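Long-range contacts in ORF34P2 (Lactococcus phage p2, PDB 2WKD), which binds single-stranded DNA, probably with nanomolar affinity and no sequence specificity: residues Q9-T15 / Q55-T59; V62-Q67 / Y77-F81. The protein carries 2 engineered substitutions. One frame throughout, in Å; residues are numbered along the deposited sequence.

Contact 1 of 2, residues Q9-T15 / Q55-T59; sequences QANEKNT and QMGDT. Engineered in segment 55-59: Met56 (natural residue Leu).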
loop_
_atom_site.group_PDB
_atom_site.type_symbol
_atom_site.label_atom_id
_atom_site.label_comp_id
_atom_site.label_asym_id
_atom_site.label_seq_id
_atom_site.Cartn_x
_atom_site.Cartn_y
_atom_site.Cartn_z
ATOM N N GLN A 9 -5.785 8.208 12.731
ATOM C CA GLN A 9 -5.753 8.552 14.145
ATOM C C GLN A 9 -5.733 7.272 14.970
ATOM O O GLN A 9 -6.514 6.357 14.722
ATOM C CB GLN A 9 -6.946 9.423 14.543
ATOM C CG GLN A 9 -6.863 9.903 16.009
ATOM C CD GLN A 9 -7.987 10.838 16.411
ATOM O OE1 GLN A 9 -9.084 10.787 15.867
ATOM N NE2 GLN A 9 -7.713 11.699 17.375
ATOM N N ALA A 10 -4.822 7.201 15.930
ATOM C CA ALA A 10 -4.776 6.065 16.852
ATOM C C ALA A 10 -5.828 6.262 17.936
ATOM O O ALA A 10 -5.723 7.164 18.772
ATOM C CB ALA A 10 -3.390 5.922 17.458
ATOM N N ASN A 11 -6.874 5.450 17.903
ATOM C CA ASN A 11 -7.962 5.623 18.853
ATOM C C ASN A 11 -8.527 4.298 19.336
ATOM O O ASN A 11 -8.013 3.225 19.011
ATOM C CB ASN A 11 -9.059 6.561 18.305
ATOM C CG ASN A 11 -9.697 6.042 17.020
ATOM O OD1 ASN A 11 -10.038 4.865 16.901
ATOM N ND2 ASN A 11 -9.864 6.930 16.055
ATOM N N GLU A 12 -9.579 4.385 20.132
ATOM C CA GLU A 12 -10.148 3.221 20.792
ATOM C C GLU A 12 -10.692 2.197 19.775
ATOM O O GLU A 12 -10.726 1.002 20.051
ATOM C CB GLU A 12 -11.219 3.676 21.803
ATOM C CG GLU A 12 -10.656 4.293 23.133
ATOM C CD GLU A 12 -10.079 5.744 23.036
ATOM O OE1 GLU A 12 -9.926 6.318 21.919
ATOM O OE2 GLU A 12 -9.766 6.314 24.113
ATOM N N LYS A 13 -11.074 2.675 18.592
ATOM C CA LYS A 13 -11.602 1.822 17.519
ATOM C C LYS A 13 -10.557 1.008 16.760
ATOM O O LYS A 13 -10.877 -0.037 16.206
ATOM C CB LYS A 13 -12.405 2.655 16.511
ATOM C CG LYS A 13 -13.661 3.302 17.104
ATOM C CD LYS A 13 -14.227 4.384 16.190
ATOM C CE LYS A 13 -15.411 5.071 16.849
ATOM N NZ LYS A 13 -16.064 6.023 15.915
ATOM N N ASN A 14 -9.316 1.471 16.722
ATOM C CA ASN A 14 -8.317 0.803 15.885
ATOM C C ASN A 14 -6.993 0.444 16.578
ATOM O O ASN A 14 -6.098 -0.126 15.949
ATOM C CB ASN A 14 -8.066 1.638 14.613
ATOM C CG ASN A 14 -7.427 2.982 14.912
ATOM O OD1 ASN A 14 -7.104 3.295 16.061
ATOM N ND2 ASN A 14 -7.226 3.781 13.874
ATOM N N THR A 15 -6.872 0.785 17.864
ATOM C CA THR A 15 -5.621 0.598 18.608
ATOM C C THR A 15 -5.854 -0.138 19.930
ATOM O O THR A 15 -6.802 0.176 20.652
ATOM C CB THR A 15 -4.928 1.957 18.879
ATOM O OG1 THR A 15 -4.757 2.654 17.637
ATOM C CG2 THR A 15 -3.551 1.772 19.535
ATOM N N GLN A 55 0.726 8.359 21.550
ATOM C CA GLN A 55 -0.369 8.391 22.521
ATOM C C GLN A 55 -1.738 8.250 21.853
ATOM O O GLN A 55 -1.908 8.604 20.693
ATOM C CB GLN A 55 -0.310 9.689 23.329
ATOM C CG GLN A 55 0.839 9.696 24.338
ATOM C CD GLN A 55 0.615 10.666 25.466
ATOM O OE1 GLN A 55 0.833 11.872 25.315
ATOM N NE2 GLN A 55 0.181 10.146 26.621
HETATM N N MSE A 56 -2.710 7.716 22.586
HETATM C CA MSE A 56 -4.086 7.653 22.099
HETATM C C MSE A 56 -4.536 9.047 21.674
HETATM O O MSE A 56 -4.367 10.018 22.417
HETATM C CB MSE A 56 -5.030 7.080 23.160
HETATM C CG MSE A 56 -4.678 5.661 23.629
HETATM SE SE MSE A 56 -4.822 4.364 22.175
HETATM C CE MSE A 56 -6.745 4.072 22.242
ATOM N N GLY A 57 -5.067 9.147 20.460
ATOM C CA GLY A 57 -5.484 10.442 19.919
ATOM C C GLY A 57 -4.494 11.059 18.951
ATOM O O GLY A 57 -4.845 11.981 18.210
ATOM N N ASP A 58 -3.263 10.553 18.928
ATOM C CA ASP A 58 -2.287 11.019 17.941
ATOM C C ASP A 58 -2.699 10.603 16.532
ATOM O O ASP A 58 -3.318 9.548 16.345
ATOM C CB ASP A 58 -0.896 10.438 18.236
ATOM C CG ASP A 58 -0.215 11.089 19.429
ATOM O OD1 ASP A 58 -0.772 12.050 20.021
ATOM O OD2 ASP A 58 0.897 10.617 19.775
ATOM N N THR A 59 -2.345 11.428 15.547
ATOM C CA THR A 59 -2.429 11.040 14.133
ATOM C C THR A 59 -1.029 10.559 13.756
ATOM O O THR A 59 -0.021 11.203 14.131
ATOM C CB THR A 59 -2.861 12.221 13.230
ATOM O OG1 THR A 59 -4.093 12.769 13.712
ATOM C CG2 THR A 59 -3.036 11.791 11.760
#

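Contact 2 of 2, residues V62-Q67 / Y77-F81; sequences VSGRVQ and YNFVF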
loop_
_atom_site.group_PDB
_atom_site.type_symbol
_atom_site.label_atom_id
_atom_site.label_comp_id
_atom_site.label_asym_id
_atom_site.label_seq_id
_atom_site.Cartn_x
_atom_site.Cartn_y
_atom_site.Cartn_z
ATOM N N VAL A 62 1.853 5.385 9.088
ATOM C CA VAL A 62 2.503 4.071 9.074
ATOM C C VAL A 62 2.880 3.660 7.647
ATOM O O VAL A 62 2.011 3.559 6.765
ATOM C CB VAL A 62 1.624 3.007 9.717
ATOM C CG1 VAL A 62 2.372 1.673 9.750
ATOM C CG2 VAL A 62 1.224 3.447 11.136
ATOM N N SER A 63 4.181 3.430 7.434
ATOM C CA SER A 63 4.711 3.135 6.115
ATOM C C SER A 63 5.684 1.954 6.121
ATOM O O SER A 63 6.661 1.946 6.861
ATOM C CB SER A 63 5.398 4.372 5.533
ATOM O OG SER A 63 5.733 4.187 4.165
ATOM N N GLY A 64 5.415 0.968 5.272
ATOM C CA GLY A 64 6.370 -0.108 5.042
ATOM C C GLY A 64 5.778 -1.256 4.266
ATOM O O GLY A 64 4.611 -1.218 3.879
ATOM N N ARG A 65 6.594 -2.282 4.040
ATOM C CA ARG A 65 6.135 -3.517 3.417
ATOM C C ARG A 65 5.050 -4.120 4.290
ATOM O O ARG A 65 5.012 -3.862 5.505
ATOM C CB ARG A 65 7.310 -4.478 3.246
ATOM C CG ARG A 65 8.491 -3.850 2.463
ATOM C CD ARG A 65 9.839 -4.459 2.818
ATOM N NE ARG A 65 9.852 -5.899 2.585
ATOM C CZ ARG A 65 10.818 -6.722 2.980
ATOM N NH1 ARG A 65 11.873 -6.259 3.640
ATOM N NH2 ARG A 65 10.726 -8.019 2.718
ATOM N N VAL A 66 4.112 -4.830 3.675
ATOM C CA VAL A 66 3.200 -5.671 4.436
ATOM C C VAL A 66 3.216 -7.122 3.966
ATOM O O VAL A 66 3.341 -7.405 2.765
ATOM C CB VAL A 66 1.764 -5.053 4.703
ATOM C CG1 VAL A 66 1.659 -3.598 4.247
ATOM C CG2 VAL A 66 0.626 -5.923 4.208
ATOM N N GLN A 67 3.132 -8.017 4.952
ATOM C CA GLN A 67 3.170 -9.473 4.776
ATOM C C GLN A 67 1.817 -10.108 5.078
ATOM O O GLN A 67 1.217 -9.806 6.108
ATOM C CB GLN A 67 4.184 -10.064 5.741
ATOM C CG GLN A 67 5.424 -10.609 5.098
ATOM C CD GLN A 67 5.879 -11.887 5.764
ATOM O OE1 GLN A 67 7.064 -12.067 6.043
ATOM N NE2 GLN A 67 4.935 -12.785 6.031
ATOM N N TYR A 77 -2.566 -9.555 7.981
ATOM C CA TYR A 77 -1.621 -8.649 7.318
ATOM C C TYR A 77 -0.807 -7.863 8.332
ATOM O O TYR A 77 -1.369 -7.127 9.139
ATOM C CB TYR A 77 -2.370 -7.695 6.381
ATOM C CG TYR A 77 -3.193 -8.407 5.331
ATOM C CD1 TYR A 77 -4.535 -8.733 5.568
ATOM C CD2 TYR A 77 -2.627 -8.786 4.111
ATOM C CE1 TYR A 77 -5.295 -9.404 4.611
ATOM C CE2 TYR A 77 -3.381 -9.460 3.143
ATOM C CZ TYR A 77 -4.710 -9.761 3.404
ATOM O OH TYR A 77 -5.456 -10.409 2.464
ATOM N N ASN A 78 0.515 -8.018 8.297
ATOM C CA ASN A 78 1.385 -7.279 9.217
ATOM C C ASN A 78 2.425 -6.433 8.499
ATOM O O ASN A 78 3.019 -6.889 7.526
ATOM C CB ASN A 78 2.081 -8.238 10.188
ATOM C CG ASN A 78 1.094 -9.003 11.072
ATOM O OD1 ASN A 78 0.369 -8.414 11.879
ATOM N ND2 ASN A 78 1.069 -10.323 10.921
ATOM N N PHE A 79 2.642 -5.208 8.980
ATOM C CA PHE A 79 3.711 -4.350 8.465
ATOM C C PHE A 79 5.055 -4.950 8.851
ATOM O O PHE A 79 5.182 -5.513 9.930
ATOM C CB PHE A 79 3.578 -2.911 8.995
ATOM C CG PHE A 79 2.552 -2.083 8.255
ATOM C CD1 PHE A 79 1.191 -2.207 8.546
ATOM C CD2 PHE A 79 2.949 -1.192 7.259
ATOM C CE1 PHE A 79 0.241 -1.464 7.859
ATOM C CE2 PHE A 79 2.009 -0.447 6.562
ATOM C CZ PHE A 79 0.644 -0.572 6.875
ATOM N N VAL A 80 6.048 -4.832 7.968
ATOM C CA VAL A 80 7.401 -5.342 8.220
ATOM C C VAL A 80 8.373 -4.168 8.277
ATOM O O VAL A 80 8.419 -3.368 7.338
ATOM C CB VAL A 80 7.863 -6.338 7.105
ATOM C CG1 VAL A 80 9.256 -6.895 7.406
ATOM C CG2 VAL A 80 6.852 -7.466 6.921
ATOM N N PHE A 81 9.149 -4.078 9.361
ATOM C CA PHE A 81 10.009 -2.915 9.654
ATOM C C PHE A 81 9.321 -1.555 9.357
ATOM O O PHE A 81 9.914 -0.718 8.668
ATOM C CB PHE A 81 11.331 -2.965 8.853
ATOM C CG PHE A 81 12.242 -4.129 9.184
ATOM C CD1 PHE A 81 12.512 -5.110 8.218
ATOM C CD2 PHE A 81 12.876 -4.221 10.426
ATOM C CE1 PHE A 81 13.373 -6.181 8.492
ATOM C CE2 PHE A 81 13.737 -5.292 10.714
ATOM C CZ PHE A 81 13.986 -6.272 9.744
HETATM O O HOH W 1 9.021 -1.819 5.135
#

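Contact 1 of 2, residues Q9-T15 / Q55-T59
Ala10 bonds through both its backbone N and its backbone O to the type II beta turn that runs from Gln55 to Asp58, which docks the loop after strand 2-9 on the entrance to strand 59-68 in this protein of the OB clan. The tight part is backbone against backbone. Ala10 N reaches Asp58 O at 2.8 Å, and Gly57 N returns a bond to Ala10 O at 2.7 Å. The pairing then runs into an antiparallel non-hydrogen-bonded pair, Gln9 with Thr59, whose CA atoms stand 4.2 Å apart. The type II turn gives Gly57, its third residue, a positive phi (100°), at which a CB would press on the preceding carbonyl O; glycine avoids this. The turn is braced from within by Asp58 OD2, which takes the N-H of Gln55 from above its carboxylate plane.

Facing it, the loop is shaped by an Asx turn at Asn11 and by the amide of Asn14: OD1 accepts from Asn11 N and Thr15 OG1, while ND2 donates to Gln9 O.

On the solvent-facing side the contact is apolar: the engineered selenomethionine Met56, though exposed, bends back closely over the loop. Its SE runs alongside Thr15 CG2 at 3.9 Å, the two side chains pointing in opposite directions, and its CE lies 3.4 Å from Asn11 C and beside the carboxylate end of Glu12. Also exposed, Gln9 stretches out with CG anti to its own N (chi1 -175°), bringing NE2 to Gly57 O at 3.0 Å, well off the carbonyl axis at a C=O...N angle of 112°.

Contact 2 of 2, residues V62-Q67 / Y77-F81
Phe79 lies between two valines of the facing strand, in an antiparallel beta hairpin formed by strands 59-68 and 77-87. Val62 CG1 sits over the middle of one ring face, 3.8 Å from the centroid and only 10° off the normal, a CH-pi contact. On the opposite face Val66 CG1 makes a second one, 4.0 Å from the centroid and displaced toward the rim. The ring can be held from both sides by a single segment because the chain turns a corner at Gly64, whose N lies in the ring plane at its edge. Val62 contributes through the branch anti to its backbone N (chi1 -177°), which leads CG1 onto the aromatic face.

The other branch of Val66, CG2, approaches Tyr77 CB at 4.1 Å, so this one side chain bridges two alternate residues of the partner strand. Across the sheet, on the face carrying Arg65, Gln67 and Val80, contact is aliphatic: Val80 CG2 meets Gln67 CB and CG, both at 3.9 Å.

Backbone bonds fix the register. Gln67 and Asn78 exchange a pair, Gln67 N to Asn78 O at 2.8 Å and Asn78 N to Gln67 O at 2.9 Å. Further along, Val80 N reaches Arg65 O at 2.8 Å; next to the corner at Gly64, a water takes the N-H of Arg65 and donates to Val80 O in place of a direct return bond.

The second subunit also reaches the hairpin: its Glu34 forms a salt bridge with Arg65, and its Phe33 meets the Tyr77 ring edge-to-face. Within the chain, strand 2-9 flanks one side, receiving Val66 on Ile4, and strand 45-49 the other, where Ala48 touches both Val62 and Phe79.

Overall arrangement
Both contacts engage strand 59-68, at different points: contact 1 at its entrance and contact 2 along its later course, with centres about 18 Å apart on opposite sides of the chain's centre. Contact 1 is a surface junction between loops, held by polar bonds of backbone and amide groups, with Met56 adding apolar cover; no other chain of the assembly touches it. Contact 2 is partly buried and pairs two strands of a hairpin, adding aromatic-aliphatic packing to the strand bonds and burying 548 Å² against 367 Å². It also adjoins the second subunit. In series along the chain, they tie strand 59-68 first to the end of strand 2-9, then to strand 77-87.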